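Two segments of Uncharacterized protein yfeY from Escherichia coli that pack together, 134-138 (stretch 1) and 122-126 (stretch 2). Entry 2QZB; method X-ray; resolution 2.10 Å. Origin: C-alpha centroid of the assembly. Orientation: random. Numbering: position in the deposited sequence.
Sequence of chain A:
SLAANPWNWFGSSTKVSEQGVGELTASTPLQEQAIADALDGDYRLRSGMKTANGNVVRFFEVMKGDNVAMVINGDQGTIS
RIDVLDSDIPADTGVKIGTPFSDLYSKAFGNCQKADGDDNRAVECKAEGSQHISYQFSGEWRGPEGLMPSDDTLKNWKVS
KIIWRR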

# COMPACT_ATOMS: atom_id res chain seq x y z
N SER A 134 -4.39 1.96 -4.65
CA SER A 134 -4.34 0.62 -5.20
C SER A 134 -4.35 -0.35 -4.03
O SER A 134 -4.01 0.04 -2.92
CB SER A 134 -3.03 0.40 -5.96
OG SER A 134 -2.91 1.30 -7.05
N TYR A 135 -4.71 -1.61 -4.29
CA TYR A 135 -4.70 -2.67 -3.29
C TYR A 135 -3.81 -3.76 -3.83
O TYR A 135 -3.89 -4.08 -5.03
CB TYR A 135 -6.12 -3.22 -3.06
CG TYR A 135 -7.21 -2.19 -2.85
CD1 TYR A 135 -7.13 -1.26 -1.82
CD2 TYR A 135 -8.34 -2.15 -3.67
CE1 TYR A 135 -8.11 -0.30 -1.64
CE2 TYR A 135 -9.34 -1.20 -3.48
CZ TYR A 135 -9.22 -0.29 -2.46
OH TYR A 135 -10.22 0.63 -2.24
N GLN A 136 -2.96 -4.34 -3.01
CA GLN A 136 -2.33 -5.59 -3.42
C GLN A 136 -3.05 -6.74 -2.75
O GLN A 136 -3.57 -6.60 -1.62
CB GLN A 136 -0.82 -5.65 -3.09
CG GLN A 136 0.02 -4.58 -3.80
CD GLN A 136 1.55 -4.85 -3.73
OE1 GLN A 136 2.01 -5.73 -2.99
NE2 GLN A 136 2.32 -4.08 -4.50
N PHE A 137 -3.09 -7.88 -3.44
CA PHE A 137 -3.82 -9.06 -2.96
C PHE A 137 -2.82 -10.19 -2.83
O PHE A 137 -1.85 -10.25 -3.58
CB PHE A 137 -4.94 -9.46 -3.95
CG PHE A 137 -6.11 -8.52 -3.91
CD1 PHE A 137 -6.12 -7.36 -4.70
CD2 PHE A 137 -7.16 -8.76 -3.07
CE1 PHE A 137 -7.18 -6.48 -4.63
CE2 PHE A 137 -8.22 -7.89 -3.01
CZ PHE A 137 -8.22 -6.73 -3.78
N SER A 138 -3.04 -11.09 -1.87
CA SER A 138 -2.27 -12.34 -1.87
C SER A 138 -3.13 -13.52 -1.49
O SER A 138 -4.21 -13.35 -0.91
CB SER A 138 -0.97 -12.27 -1.05
OG SER A 138 -1.08 -11.49 0.11
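Stretch 2 122-126: AVECK

Neighbouring strands of an antiparallel sheet are held together by their backbones, while the side chains, alternating between the two faces, give each face its own chemistry. Two segments of yfeY illustrate the principle in five residues each. Stretch 1 is extended throughout, and residues 123-126 of stretch 2 are strand, with backbone angles in the beta region, such as -114/133 for E124 and -132/138 for C125. The second strand runs against the first, their N-to-C directions differing by 155°, and the axes approach to 4.5 Å. Together the segments bury 476 Å² of surface.

The register pairs S134 with K126, Y135 with C125, Q136 with E124 and F137 with V123. Narrow and wide pairs alternate, as they must in an antiparallel ladder. At the hydrogen-bonded pair F137 and V123, where CA lies 5.2 Å from CA, the amide N of F137 donates to O of V123 at 2.7 Å, and N of V123 returns a bond to O of F137 at 3.2 Å. Y135 and C125 repeat the pattern: N of Y135 lies 2.8 Å from O of C125, and N of C125 lies 2.9 Å from O of Y135. Between these two rings of bonds, Q136 and E124 form a non-hydrogen-bonded pair whose CA atoms come within 4.2 Å. Here the alpha carbons themselves face carbonyls, CA of Q136 lying 3.1 Å from O of V123 and CA of E124 3.3 Å from O of Y135, in CA-H...O contacts.

F137 has the largest area covered by the opposite segment, 69 Å². Its chi1 of -73° (m) accompanies a diagonal contact past its register partner: CE1 of F137 lies 3.9 Å from SG of C125. The sulfur sits obliquely to the ring, 4.8 Å from SG of C125 to the centroid of the F137 ring. F137, V123, Y135 and C125 share this face, and all four are buried.

The other face carries Q136 and E124, each with 61 Å² covered. Both side chains are t at chi2, and their ends meet on this face: NE2 of Q136 donates to OE1 of E124 at 3.0 Å. This amide-carboxylate hydrogen bond thus adds a side-chain link where the backbone offers no N-H...O bond between the paired residues. A122 extends the contact, its CA lying 3.2 Å from O of F137.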

# COMPACT_ATOMS: atom_id res chain seq x y z
N ALA A 122 2.02 -11.39 -5.42
CA ALA A 122 0.90 -10.45 -5.22
C ALA A 122 0.39 -9.83 -6.53
O ALA A 122 1.14 -9.65 -7.49
CB ALA A 122 1.28 -9.35 -4.24
N VAL A 123 -0.88 -9.47 -6.53
CA VAL A 123 -1.52 -8.83 -7.67
C VAL A 123 -1.96 -7.46 -7.17
O VAL A 123 -2.44 -7.34 -6.03
CB VAL A 123 -2.72 -9.68 -8.13
CG1 VAL A 123 -3.48 -9.01 -9.27
CG2 VAL A 123 -2.20 -11.01 -8.63
N GLU A 124 -1.74 -6.43 -7.98
CA GLU A 124 -2.10 -5.08 -7.61
C GLU A 124 -3.22 -4.54 -8.51
O GLU A 124 -3.12 -4.63 -9.74
CB GLU A 124 -0.89 -4.19 -7.74
CG GLU A 124 -1.06 -2.80 -7.19
CD GLU A 124 0.21 -2.01 -7.28
OE1 GLU A 124 1.29 -2.57 -6.94
OE2 GLU A 124 0.14 -0.85 -7.71
N CYS A 125 -4.24 -3.95 -7.88
CA CYS A 125 -5.45 -3.46 -8.54
C CYS A 125 -5.77 -2.05 -8.11
O CYS A 125 -5.72 -1.74 -6.93
CB CYS A 125 -6.68 -4.33 -8.18
SG CYS A 125 -6.56 -6.16 -8.42
N LYS A 126 -6.17 -1.20 -9.05
CA LYS A 126 -6.54 0.16 -8.72
C LYS A 126 -7.89 0.16 -8.05
O LYS A 126 -8.79 -0.63 -8.41
CB LYS A 126 -6.59 1.07 -9.97
CG LYS A 126 -5.49 0.80 -10.97
CD LYS A 126 -6.09 0.35 -12.34
CE LYS A 126 -5.02 0.26 -13.44
NZ LYS A 126 -5.45 -0.64 -14.57